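Local coordinates for cysteine protease-like VirA (Shigella flexneri, PDB 3EB8), which acts as a secreted virulence effector that promotes bacterial entry into epithelial cells and spreading between them, although its assignment as an alpha-tubulin protease is disputed, at residues S81-P84 / K85-L89; A171-I174 / N175-I179; E248-Y251 / A252-S256. All coordinates share one frame; numbering follows the deposited sequence.

Contact 1 (S81-P84 / K85-L89); sequences SLPP and KQFNL
Leu82 and Phe87 meet where the chain bends between helix 72-81 and strand 86-87. Leu82 CD1 lies over one face of the Phe87 ring, off towards its rim and 4.1 Å from Phe87 CE1. Pro83 O comes to the same ring at its edge, in the ring plane, 3.8 Å from Phe87 CE1. Chi1 of Phe87 is -64°, which sets CG anti to the carbonyl carbon and turns the ring back to the two residues. Pro83 CD also touches it, 4.3 Å from Phe87 CZ. The bend itself is an inverse gamma turn centred on Pro84. Lys85 N gives its hydrogen to Pro83 O at 2.7 Å. That bond is bent, 131° at the hydrogen, and the donor sits above the carbonyl plane. The Lys85 side chain is stretched out from CG to NZ and crosses Pro83, with Lys85 CE 4.1 Å from Pro83 CB. Its NZ is held by hydrogen bonds to the carbonyl oxygens of Phe23 and Asp21. Beyond the turn, the backbone of Lys85 and Phe87 bonds to the parallel strand 121-123. The Phe87 ring also packs on Pro25, Phe36 and Ala37.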
loop_
_atom_site.group_PDB
_atom_site.type_symbol
_atom_site.label_atom_id
_atom_site.label_comp_id
_atom_site.label_asym_id
_atom_site.label_seq_id
_atom_site.Cartn_x
_atom_site.Cartn_y
_atom_site.Cartn_z
ATOM N N SER A 81 0.045 -13.734 -9.741
ATOM C CA SER A 81 1.059 -14.390 -8.929
ATOM C C SER A 81 2.247 -13.490 -8.572
ATOM O O SER A 81 3.135 -13.907 -7.820
ATOM C CB SER A 81 1.537 -15.668 -9.621
ATOM O OG SER A 81 2.315 -15.346 -10.756
ATOM N N LEU A 82 2.284 -12.276 -9.122
ATOM C CA LEU A 82 3.332 -11.313 -8.762
ATOM C C LEU A 82 3.191 -10.855 -7.297
ATOM O O LEU A 82 2.107 -10.867 -6.732
ATOM C CB LEU A 82 3.314 -10.097 -9.701
ATOM C CG LEU A 82 3.710 -10.313 -11.170
ATOM C CD1 LEU A 82 3.535 -9.041 -11.952
ATOM C CD2 LEU A 82 5.136 -10.815 -11.293
ATOM N N PRO A 83 4.292 -10.441 -6.678
ATOM C CA PRO A 83 4.169 -9.947 -5.298
ATOM C C PRO A 83 3.479 -8.568 -5.252
ATOM O O PRO A 83 3.404 -7.885 -6.273
ATOM C CB PRO A 83 5.628 -9.818 -4.829
ATOM C CG PRO A 83 6.477 -10.327 -5.956
ATOM C CD PRO A 83 5.658 -10.316 -7.207
ATOM N N PRO A 84 3.001 -8.166 -4.067
ATOM C CA PRO A 84 2.376 -6.856 -3.869
ATOM C C PRO A 84 3.407 -5.733 -4.031
ATOM O O PRO A 84 3.822 -5.128 -3.046
ATOM C CB PRO A 84 1.924 -6.913 -2.407
ATOM C CG PRO A 84 2.930 -7.860 -1.762
ATOM C CD PRO A 84 3.050 -8.937 -2.809
ATOM N N LYS A 85 3.812 -5.464 -5.268
ATOM C CA LYS A 85 4.754 -4.382 -5.553
ATOM C C LYS A 85 4.170 -3.504 -6.639
ATOM O O LYS A 85 3.212 -3.885 -7.310
ATOM C CB LYS A 85 6.109 -4.935 -5.995
ATOM C CG LYS A 85 6.740 -5.837 -4.963
ATOM C CD LYS A 85 8.088 -6.346 -5.400
ATOM C CE LYS A 85 8.695 -7.204 -4.311
ATOM N NZ LYS A 85 9.886 -7.962 -4.785
ATOM N N GLN A 86 4.736 -2.323 -6.800
ATOM C CA GLN A 86 4.272 -1.395 -7.817
ATOM C C GLN A 86 5.046 -1.610 -9.118
ATOM O O GLN A 86 6.237 -1.329 -9.201
ATOM C CB GLN A 86 4.399 0.048 -7.317
ATOM C CG GLN A 86 3.696 0.313 -5.988
ATOM C CD GLN A 86 3.887 1.747 -5.511
ATOM O OE1 GLN A 86 5.013 2.187 -5.261
ATOM N NE2 GLN A 86 2.790 2.489 -5.408
ATOM N N PHE A 87 4.361 -2.131 -10.124
ATOM C CA PHE A 87 4.973 -2.355 -11.423
ATOM C C PHE A 87 4.450 -1.368 -12.458
ATOM O O PHE A 87 3.317 -0.896 -12.381
ATOM C CB PHE A 87 4.719 -3.780 -11.919
ATOM C CG PHE A 87 5.349 -4.836 -11.072
ATOM C CD1 PHE A 87 4.648 -5.420 -10.030
ATOM C CD2 PHE A 87 6.648 -5.252 -11.317
ATOM C CE1 PHE A 87 5.237 -6.398 -9.245
ATOM C CE2 PHE A 87 7.248 -6.234 -10.529
ATOM C CZ PHE A 87 6.543 -6.807 -9.497
ATOM N N ASN A 88 5.286 -1.071 -13.440
ATOM C CA ASN A 88 4.821 -0.300 -14.563
ATOM C C ASN A 88 4.078 -1.198 -15.548
ATOM O O ASN A 88 4.666 -1.704 -16.497
ATOM C CB ASN A 88 5.968 0.442 -15.240
ATOM C CG ASN A 88 5.511 1.728 -15.858
ATOM O OD1 ASN A 88 5.408 1.842 -17.078
ATOM N ND2 ASN A 88 5.183 2.703 -15.013
ATOM N N LEU A 89 2.785 -1.409 -15.302
ATOM C CA LEU A 89 1.974 -2.253 -16.171
ATOM C C LEU A 89 1.280 -1.438 -17.266
ATOM O O LEU A 89 0.786 -1.996 -18.241
ATOM C CB LEU A 89 0.952 -3.048 -15.360
ATOM C CG LEU A 89 1.530 -3.806 -14.173
ATOM C CD1 LEU A 89 0.428 -4.471 -13.390
ATOM C CD2 LEU A 89 2.558 -4.818 -14.633
#

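Contact 2 (A171-I174 / N175-I179); sequences ADLI and NELGI
Ile174 and Ile179 pack closely where helix 167-176 comes to its end. Ile179 CD1 lies 3.4 Å from Ile174 CG1, a tight fit. The same methyl touches the end of the Ile174 chain, with Ile174 CD1 at 3.6 Å from Ile179 CD1. Leu177 CD1 reaches Ile174 CD1 from another direction, at 4.0 Å. It also touches Leu173, whose CG is 3.8 Å from Leu177 CD1. With chi1 at 172°, Leu173 CG sits beside its own carbonyl carbon, and the side-chain end nears Leu177 although CB points away. These four side chains form a small apolar cluster. Helical spacing puts Leu177 beside Leu173; a Schellman motif at the helix C-terminus folds Ile179 back onto Ile174. Gly178 leaves the helix with a positive phi of 82°. The chain then turns so that Ile179 N bonds back to Ile174 O at 2.9 Å, nearly in line with the C=O. A second, weak bond runs from Gly178 N to Asn175 O, and its position is less certain. Leu177 N bonds to Leu173 O at 2.9 Å; Asn175 N to Ala171 O and Glu176 N to Asp172 O are further i to i+4 backbone bonds. Farther out, Ile144 of helix 140-149 packs on both Ile174 and Ile179. Ile229 of helix 226-234 packs on Leu173 and Leu177. On another side of the helix, Asp172 OD2 makes a salt bridge with Lys168 and a hydrogen bond with Asn204 ND2, while the Glu176 side chain lies against Gln196 and Ile200 of helix 194-204.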
loop_
_atom_site.group_PDB
_atom_site.type_symbol
_atom_site.label_atom_id
_atom_site.label_comp_id
_atom_site.label_asym_id
_atom_site.label_seq_id
_atom_site.Cartn_x
_atom_site.Cartn_y
_atom_site.Cartn_z
ATOM N N ALA A 171 -3.242 2.873 18.909
ATOM C CA ALA A 171 -4.175 3.787 19.562
ATOM C C ALA A 171 -3.569 4.384 20.835
ATOM O O ALA A 171 -3.738 5.566 21.109
ATOM C CB ALA A 171 -5.498 3.088 19.872
ATOM N N ASP A 172 -2.859 3.571 21.611
ATOM C CA ASP A 172 -2.216 4.090 22.817
ATOM C C ASP A 172 -1.115 5.105 22.470
ATOM O O ASP A 172 -0.962 6.120 23.145
ATOM C CB ASP A 172 -1.637 2.961 23.676
ATOM C CG ASP A 172 -2.699 2.110 24.340
ATOM O OD1 ASP A 172 -3.880 2.520 24.339
ATOM O OD2 ASP A 172 -2.345 1.031 24.875
ATOM N N LEU A 173 -0.347 4.818 21.424
ATOM C CA LEU A 173 0.701 5.723 20.960
ATOM C C LEU A 173 0.111 7.043 20.473
ATOM O O LEU A 173 0.530 8.113 20.887
ATOM C CB LEU A 173 1.501 5.075 19.825
ATOM C CG LEU A 173 2.519 5.955 19.085
ATOM C CD1 LEU A 173 3.649 6.361 20.002
ATOM C CD2 LEU A 173 3.084 5.235 17.866
ATOM N N ILE A 174 -0.875 6.954 19.594
ATOM C CA ILE A 174 -1.436 8.130 18.962
ATOM C C ILE A 174 -2.104 9.003 20.026
ATOM O O ILE A 174 -2.090 10.238 19.957
ATOM C CB ILE A 174 -2.395 7.723 17.795
ATOM C CG1 ILE A 174 -1.995 8.442 16.515
ATOM C CG2 ILE A 174 -3.890 7.914 18.144
ATOM C CD1 ILE A 174 -0.589 8.113 16.081
ATOM N N ASN A 175 -2.650 8.346 21.038
ATOM C CA ASN A 175 -3.297 9.038 22.144
ATOM C C ASN A 175 -2.327 9.848 23.012
ATOM O O ASN A 175 -2.636 10.978 23.418
ATOM C CB ASN A 175 -4.069 8.039 23.015
ATOM C CG ASN A 175 -4.398 8.598 24.384
ATOM O OD1 ASN A 175 -3.850 8.151 25.397
ATOM N ND2 ASN A 175 -5.274 9.601 24.420
ATOM N N GLU A 176 -1.166 9.259 23.309
ATOM C CA GLU A 176 -0.172 9.915 24.145
ATOM C C GLU A 176 0.620 10.949 23.350
ATOM O O GLU A 176 1.151 11.905 23.918
ATOM C CB GLU A 176 0.736 8.896 24.839
ATOM C CG GLU A 176 -0.047 7.925 25.728
ATOM C CD GLU A 176 0.785 7.279 26.824
ATOM O OE1 GLU A 176 2.030 7.293 26.733
ATOM O OE2 GLU A 176 0.186 6.752 27.785
ATOM N N LEU A 177 0.682 10.764 22.036
ATOM C CA LEU A 177 1.189 11.802 21.153
ATOM C C LEU A 177 0.216 12.976 21.138
ATOM O O LEU A 177 0.496 14.005 20.539
ATOM C CB LEU A 177 1.382 11.271 19.735
ATOM C CG LEU A 177 2.617 10.390 19.484
ATOM C CD1 LEU A 177 2.500 9.637 18.166
ATOM C CD2 LEU A 177 3.906 11.211 19.511
ATOM N N GLY A 178 -0.939 12.804 21.778
ATOM C CA GLY A 178 -1.906 13.878 21.911
ATOM C C GLY A 178 -2.789 14.058 20.691
ATOM O O GLY A 178 -3.497 15.067 20.562
ATOM N N ILE A 179 -2.755 13.086 19.786
ATOM C CA ILE A 179 -3.634 13.131 18.626
ATOM C C ILE A 179 -5.068 12.764 19.031
ATOM O O ILE A 179 -5.361 11.609 19.368
ATOM C CB ILE A 179 -3.137 12.213 17.479
ATOM C CG1 ILE A 179 -1.762 12.675 16.965
ATOM C CG2 ILE A 179 -4.149 12.192 16.358
ATOM C CD1 ILE A 179 -1.091 11.724 15.972
#

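Contact 3 (E248-Y251 / A252-S256); sequences EHIY and AQIMS
Met255 lies over one face of the Tyr251 ring, one helical turn along. Its sulfur is 3.8 Å from the ring centroid and 31° off the normal, a Met-aromatic contact. Met255 CG adds a CH-pi contact from the same side chain, 4.1 Å from the centroid. A turn about the CG-SD bond of Met255 brings the methyl back over the ring, Met255 CE to Tyr251 CE2 3.3 Å. Chi1 of Tyr251, -177°, puts CG beside the carbonyl carbon, which leans the ring along the helix towards Met255. These are i to i+4 contacts of the long helix 245-265, within the tubulin-binding region 182-273. Backbone bonds of the same spacing hold the turns, such as Met255 N to Tyr251 O at 2.9 Å. Likewise, Gln253 CG lies over one face of the His249 ring, and Gln253 NE2 makes a van der Waals contact 3.1 Å from His249 CE1, ring and amide planes 49° apart. Ile250 and Ile254 make the apolar pair, CG2 of Ile250 being 4.0 Å from CD1 of Ile254. Ala252 O accepts from both Ser256 N and Ser256 OG, which arrive from opposite faces of its plane. Facing the mixed sheet, Tyr251 and Ile254 rest on Phe351 of strand 348-356.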
loop_
_atom_site.group_PDB
_atom_site.type_symbol
_atom_site.label_atom_id
_atom_site.label_comp_id
_atom_site.label_asym_id
_atom_site.label_seq_id
_atom_site.Cartn_x
_atom_site.Cartn_y
_atom_site.Cartn_z
ATOM N N GLU A 248 -5.442 11.860 -11.017
ATOM C CA GLU A 248 -6.805 12.354 -11.048
ATOM C C GLU A 248 -7.604 11.689 -12.166
ATOM O O GLU A 248 -8.750 11.300 -11.966
ATOM C CB GLU A 248 -6.816 13.874 -11.231
ATOM C CG GLU A 248 -6.523 14.631 -9.948
ATOM C CD GLU A 248 -6.684 16.136 -10.098
ATOM O OE1 GLU A 248 -6.661 16.637 -11.249
ATOM O OE2 GLU A 248 -6.826 16.818 -9.059
ATOM N N HIS A 249 -6.988 11.559 -13.337
ATOM C CA HIS A 249 -7.686 11.053 -14.496
ATOM C C HIS A 249 -8.004 9.571 -14.295
ATOM O O HIS A 249 -9.158 9.150 -14.420
ATOM C CB HIS A 249 -6.873 11.313 -15.768
ATOM C CG HIS A 249 -7.625 11.042 -17.028
ATOM N ND1 HIS A 249 -7.316 9.992 -17.868
ATOM C CD2 HIS A 249 -8.675 11.684 -17.595
ATOM C CE1 HIS A 249 -8.142 10.002 -18.901
ATOM N NE2 HIS A 249 -8.976 11.017 -18.759
ATOM N N ILE A 250 -6.996 8.783 -13.956
ATOM C CA ILE A 250 -7.241 7.373 -13.716
ATOM C C ILE A 250 -8.304 7.214 -12.626
ATOM O O ILE A 250 -9.228 6.420 -12.747
ATOM C CB ILE A 250 -5.966 6.614 -13.286
ATOM C CG1 ILE A 250 -4.802 6.956 -14.215
ATOM C CG2 ILE A 250 -6.226 5.119 -13.279
ATOM C CD1 ILE A 250 -5.188 7.008 -15.679
ATOM N N TYR A 251 -8.165 7.971 -11.552
ATOM C CA TYR A 251 -9.058 7.811 -10.416
ATOM C C TYR A 251 -10.501 8.108 -10.850
ATOM O O TYR A 251 -11.443 7.393 -10.465
ATOM C CB TYR A 251 -8.601 8.725 -9.277
ATOM C CG TYR A 251 -9.394 8.615 -8.006
ATOM C CD1 TYR A 251 -9.574 7.396 -7.385
ATOM C CD2 TYR A 251 -9.926 9.739 -7.405
ATOM C CE1 TYR A 251 -10.288 7.291 -6.216
ATOM C CE2 TYR A 251 -10.638 9.649 -6.232
ATOM C CZ TYR A 251 -10.817 8.416 -5.642
ATOM O OH TYR A 251 -11.529 8.304 -4.473
ATOM N N ALA A 252 -10.664 9.140 -11.683
ATOM C CA ALA A 252 -11.985 9.522 -12.178
ATOM C C ALA A 252 -12.601 8.433 -13.044
ATOM O O ALA A 252 -13.807 8.185 -12.962
ATOM C CB ALA A 252 -11.915 10.826 -12.953
ATOM N N GLN A 253 -11.784 7.796 -13.882
ATOM C CA GLN A 253 -12.271 6.711 -14.729
ATOM C C GLN A 253 -12.711 5.524 -13.884
ATOM O O GLN A 253 -13.709 4.873 -14.177
ATOM C CB GLN A 253 -11.202 6.271 -15.730
ATOM C CG GLN A 253 -10.911 7.310 -16.789
ATOM C CD GLN A 253 -9.794 6.902 -17.718
ATOM O OE1 GLN A 253 -8.897 6.147 -17.339
ATOM N NE2 GLN A 253 -9.838 7.405 -18.946
ATOM N N ILE A 254 -11.955 5.261 -12.828
ATOM C CA ILE A 254 -12.267 4.179 -11.928
ATOM C C ILE A 254 -13.565 4.449 -11.164
ATOM O O ILE A 254 -14.434 3.577 -11.094
ATOM C CB ILE A 254 -11.094 3.898 -10.986
ATOM C CG1 ILE A 254 -10.082 3.021 -11.729
ATOM C CG2 ILE A 254 -11.599 3.227 -9.705
ATOM C CD1 ILE A 254 -8.743 2.953 -11.112
ATOM N N MET A 255 -13.717 5.654 -10.624
ATOM C CA MET A 255 -14.945 5.976 -9.908
ATOM C C MET A 255 -16.143 5.975 -10.847
ATOM O O MET A 255 -17.249 5.629 -10.429
ATOM C CB MET A 255 -14.839 7.299 -9.147
ATOM C CG MET A 255 -13.868 7.234 -7.975
ATOM S SD MET A 255 -13.863 8.737 -6.966
ATOM C CE MET A 255 -13.327 9.961 -8.154
ATOM N N SER A 256 -15.941 6.348 -12.111
ATOM C CA SER A 256 -17.063 6.339 -13.060
ATOM C C SER A 256 -17.516 4.917 -13.257
ATOM O O SER A 256 -18.703 4.639 -13.278
ATOM C CB SER A 256 -16.701 6.939 -14.426
ATOM O OG SER A 256 -16.315 8.294 -14.290
#

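Overall arrangement
All three contacts are local and follow one another along a monomeric chain. Contact 1 lies nearest the chain's centre, about 11 Å from it. Contact 2 is on the opposite side of that centre, with its own centre about 34 Å from that of contact 1. Contacts 1 and 3 have centres about 20 Å apart and nearest atoms about 11 Å apart. Strands 315-327 and 348-356 of the mixed sheet link them: Gln86 bonds to Ser324, Gln348 and Ser350, while helix 245-265 packs on both strands. Contacts 2 and 3 are about 35 Å apart between centres. Helices 194-204 and 226-234, which pack on contact 2, share the tubulin-binding region 182-273 with contact 3.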